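Local coordinates for isochorismatase family protein family (Burkholderia thailandensis, PDB 3TXY) that is an isochorismatase-family protein of unknown function that probably acts as a hydrolase, at residues Val155-Ser158 with Asp159-Ser162; Thr174-Phe177 with Pro178-Gln182. All blocks are in the same frame, centred on the assembly; numbering follows the deposited sequence.

Interaction 1 (155-162) and interaction 2 (174-182) follow one another along the chain, with centres about 12 Å apart. Both belong to the beta-alpha-beta unit in which strand 153-162 leads through helix 166-180 to strand 182-184. Interaction 1 is the turn that breaks the first strand; interaction 2 is the end of the helix and the step into the last strand. They touch directly. Val-156 N lies 2.8 Å from Gln-182 O, a probable hydrogen bond between the neighbouring parallel strands. Val-156 CG1 packs 3.7 Å from Phe-177 CE2, so the helix end rests on the strand. Val-155 CG1 also packs against Gln-182 O, at 3.7 Å.

Interaction 1: Val155-Ser158 with Asp159-Ser162; sequences VVVS and DAVS
Val-157 and Ala-160 close a type I beta turn that breaks strand 153-162 of the parallel sheet. The chain turns a corner at 158-160, then continues in extended form through Val-161. One backbone hydrogen bond holds the turn: Ala-160 N donates to Val-157 O at 2.9 Å, with an N-H...O angle of 155°.

Apolar contacts bridge the corner on two sides of the chain. Val-157 CG1 meets Ala-160 CB at 3.7 Å. This methyl is anti to its own backbone N (chi1 -179°), which places it beside the carbonyl that the turn uses. Strand 128-134 packs here too, through Thr-132. The other pair is Val-156 with Val-161. Their side chains cross at about a right angle, and Val-156 CG1 is 3.9 Å from Val-161 CG1. Thr-136 and Val-140 of helix 136-149 lie against Val-161.

The polar groups of the corner are tied to other parts of the fold. Asp-159 OD1 accepts a hydrogen bond from Ala-186 N, at the start of helix 186-194. Ser-158 OG makes a weak bond to Ala-184 O, and Ser-158 O is bonded by Gln-33 NE2. The same Asp-159 OD1 also rests 3.4 Å from Val-157 CG1.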
loop_
_atom_site.group_PDB
_atom_site.type_symbol
_atom_site.label_atom_id
_atom_site.label_comp_id
_atom_site.label_asym_id
_atom_site.label_seq_id
_atom_site.Cartn_x
_atom_site.Cartn_y
_atom_site.Cartn_z
ATOM N N VAL A 155 -0.965 -13.550 5.705
ATOM C CA VAL A 155 -0.917 -14.658 4.779
ATOM C C VAL A 155 -1.891 -14.339 3.648
ATOM O O VAL A 155 -3.081 -14.057 3.892
ATOM C CB VAL A 155 -1.313 -15.984 5.464
ATOM C CG1 VAL A 155 -1.236 -17.152 4.476
ATOM C CG2 VAL A 155 -0.419 -16.217 6.679
ATOM N N VAL A 156 -1.403 -14.393 2.414
ATOM C CA VAL A 156 -2.251 -14.208 1.236
ATOM C C VAL A 156 -2.504 -15.552 0.531
ATOM O O VAL A 156 -1.581 -16.327 0.296
ATOM C CB VAL A 156 -1.653 -13.199 0.256
ATOM C CG1 VAL A 156 -2.625 -12.919 -0.873
ATOM C CG2 VAL A 156 -1.337 -11.913 0.995
ATOM N N VAL A 157 -3.771 -15.807 0.212
ATOM C CA VAL A 157 -4.198 -17.093 -0.324
ATOM C C VAL A 157 -4.205 -17.035 -1.847
ATOM O O VAL A 157 -5.113 -16.457 -2.461
ATOM C CB VAL A 157 -5.600 -17.507 0.199
ATOM C CG1 VAL A 157 -6.001 -18.864 -0.366
ATOM C CG2 VAL A 157 -5.617 -17.526 1.733
ATOM N N SER A 158 -3.206 -17.683 -2.448
ATOM C CA SER A 158 -2.939 -17.548 -3.866
ATOM C C SER A 158 -4.103 -17.964 -4.761
ATOM O O SER A 158 -4.369 -17.321 -5.797
ATOM C CB SER A 158 -1.668 -18.325 -4.253
ATOM O OG SER A 158 -1.781 -19.680 -3.926
ATOM N N ASP A 159 -4.814 -19.013 -4.360
ATOM C CA ASP A 159 -5.966 -19.470 -5.137
ATOM C C ASP A 159 -7.287 -18.878 -4.659
ATOM O O ASP A 159 -8.364 -19.361 -5.031
ATOM C CB ASP A 159 -6.005 -21.005 -5.240
ATOM C CG ASP A 159 -5.988 -21.706 -3.903
ATOM O OD1 ASP A 159 -5.678 -21.092 -2.867
ATOM O OD2 ASP A 159 -6.291 -22.930 -3.903
ATOM N N ALA A 160 -7.210 -17.815 -3.847
ATOM C CA ALA A 160 -8.394 -17.039 -3.497
ATOM C C ALA A 160 -8.154 -15.538 -3.589
ATOM O O ALA A 160 -8.849 -14.770 -2.925
ATOM C CB ALA A 160 -8.905 -17.429 -2.109
ATOM N N VAL A 161 -7.179 -15.135 -4.403
ATOM C CA VAL A 161 -7.015 -13.759 -4.851
ATOM C C VAL A 161 -6.861 -13.768 -6.377
ATOM O O VAL A 161 -6.125 -14.605 -6.927
ATOM C CB VAL A 161 -5.826 -13.020 -4.174
ATOM C CG1 VAL A 161 -6.042 -12.942 -2.659
ATOM C CG2 VAL A 161 -4.464 -13.659 -4.493
ATOM N N SER A 162 -7.559 -12.847 -7.047
ATOM C CA SER A 162 -7.470 -12.714 -8.499
ATOM C C SER A 162 -7.390 -11.256 -8.911
ATOM O O SER A 162 -7.727 -10.343 -8.147
ATOM C CB SER A 162 -8.637 -13.427 -9.189
ATOM O OG SER A 162 -8.579 -14.818 -8.948
#

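Interaction 2: Thr174-Phe177 with Pro178-Gln182; sequences TQIF and PKLGQ
The backbone from Ile-176 to Gly-181 closes helix 166-180 with two i to i+3 bonds, Lys-179 N to Ile-176 O at 3.0 Å and Leu-180 N to Phe-177 O at 3.1 Å; Gly-181 N reaches Phe-177 O only weakly. Pro-178 has no N-H to give, and the helix kinks there. Gly-181 leaves helical geometry with positive phi.

Lys-179 reaches back toward Gln-175 with its chain extended beyond CG. NZ donates to Gln-175 O at 2.9 Å, in the carbonyl plane. A water accepts from the same NZ at 2.7 Å and donates to Gln-175 OE1. Pro-178 CG sits 3.5 Å from Thr-174 O. Leu-180 CG lies between its backbone N and carbonyl carbon (chi1 60°), which brings the branch over Phe-177 O, with CD1 3.5 Å from it. CD1 also lies 4.2 Å from Phe-177 CD1, and CD2 lies 4.1 Å from Ile-176 CG2. Tyr-148 of helix 136-149 and Trp-109 of the second subunit both touch Leu-180.

Trp-164 of the second subunit makes a cation-pi contact with Lys-179. The helix end therefore combines apolar packing with an ammonium group shared among a carbonyl, a water and the dimer interface.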
loop_
_atom_site.group_PDB
_atom_site.type_symbol
_atom_site.label_atom_id
_atom_site.label_comp_id
_atom_site.label_asym_id
_atom_site.label_seq_id
_atom_site.Cartn_x
_atom_site.Cartn_y
_atom_site.Cartn_z
ATOM N N THR A 174 4.949 -12.899 -6.140
ATOM C CA THR A 174 6.372 -13.218 -6.119
ATOM C C THR A 174 7.270 -12.026 -5.745
ATOM O O THR A 174 8.333 -12.235 -5.122
ATOM C CB THR A 174 6.829 -13.819 -7.464
ATOM O OG1 THR A 174 6.777 -12.815 -8.499
ATOM C CG2 THR A 174 5.948 -15.007 -7.837
ATOM N N GLN A 175 6.853 -10.803 -6.078
ATOM C CA GLN A 175 7.725 -9.630 -5.887
ATOM C C GLN A 175 7.372 -8.780 -4.652
ATOM O O GLN A 175 8.239 -8.086 -4.138
ATOM C CB GLN A 175 7.741 -8.727 -7.130
ATOM C CG GLN A 175 8.172 -9.405 -8.420
ATOM C CD GLN A 175 9.601 -9.895 -8.398
ATOM O OE1 GLN A 175 10.529 -9.155 -8.044
ATOM N NE2 GLN A 175 9.796 -11.147 -8.802
ATOM N N ILE A 176 6.119 -8.828 -4.202
ATOM C CA ILE A 176 5.663 -7.994 -3.093
ATOM C C ILE A 176 5.284 -8.791 -1.869
ATOM O O ILE A 176 5.819 -8.572 -0.821
ATOM C CB ILE A 176 4.439 -7.118 -3.460
ATOM C CG1 ILE A 176 4.707 -6.290 -4.723
ATOM C CG2 ILE A 176 4.091 -6.209 -2.279
ATOM C CD1 ILE A 176 5.869 -5.315 -4.611
ATOM N N PHE A 177 4.319 -9.688 -1.995
ATOM C CA PHE A 177 3.764 -10.351 -0.826
ATOM C C PHE A 177 4.786 -11.151 0.000
ATOM O O PHE A 177 4.698 -11.143 1.225
ATOM C CB PHE A 177 2.589 -11.230 -1.212
ATOM C CG PHE A 177 1.390 -10.472 -1.723
ATOM C CD1 PHE A 177 1.215 -9.112 -1.475
ATOM C CD2 PHE A 177 0.397 -11.153 -2.406
ATOM C CE1 PHE A 177 0.087 -8.453 -1.942
ATOM C CE2 PHE A 177 -0.720 -10.501 -2.872
ATOM C CZ PHE A 177 -0.886 -9.152 -2.639
ATOM N N PRO A 178 5.738 -11.844 -0.659
ATOM C CA PRO A 178 6.752 -12.570 0.135
ATOM C C PRO A 178 7.577 -11.664 1.050
ATOM O O PRO A 178 8.151 -12.157 2.022
ATOM C CB PRO A 178 7.638 -13.226 -0.935
ATOM C CG PRO A 178 6.768 -13.331 -2.133
ATOM C CD PRO A 178 5.928 -12.079 -2.101
ATOM N N LYS A 179 7.637 -10.365 0.754
ATOM C CA LYS A 179 8.376 -9.414 1.577
ATOM C C LYS A 179 7.608 -8.851 2.782
ATOM O O LYS A 179 8.237 -8.284 3.716
ATOM C CB LYS A 179 8.893 -8.262 0.724
ATOM C CG LYS A 179 9.773 -8.730 -0.418
ATOM C CD LYS A 179 10.011 -7.645 -1.432
ATOM C CE LYS A 179 11.116 -8.027 -2.418
ATOM N NZ LYS A 179 10.975 -7.377 -3.743
ATOM N N LEU A 180 6.282 -9.002 2.762
ATOM C CA LEU A 180 5.428 -8.464 3.808
ATOM C C LEU A 180 4.640 -9.575 4.515
ATOM O O LEU A 180 3.927 -9.314 5.473
ATOM C CB LEU A 180 4.520 -7.349 3.250
ATOM C CG LEU A 180 3.556 -7.683 2.116
ATOM C CD1 LEU A 180 2.528 -8.748 2.499
ATOM C CD2 LEU A 180 2.838 -6.430 1.578
ATOM N N GLY A 181 4.798 -10.818 4.082
ATOM C CA GLY A 181 4.052 -11.899 4.679
ATOM C C GLY A 181 4.340 -13.211 3.977
ATOM O O GLY A 181 5.429 -13.394 3.404
ATOM N N GLN A 182 3.350 -14.102 4.023
ATOM C CA GLN A 182 3.461 -15.464 3.480
ATOM C C GLN A 182 2.397 -15.717 2.413
ATOM O O GLN A 182 1.270 -15.266 2.548
ATOM C CB GLN A 182 3.264 -16.499 4.593
ATOM C CG GLN A 182 4.179 -16.366 5.789
ATOM C CD GLN A 182 3.813 -17.366 6.885
ATOM O OE1 GLN A 182 4.221 -18.537 6.837
ATOM N NE2 GLN A 182 3.049 -16.912 7.865
HETATM O O HOH W 1 11.910 -8.842 -5.861
#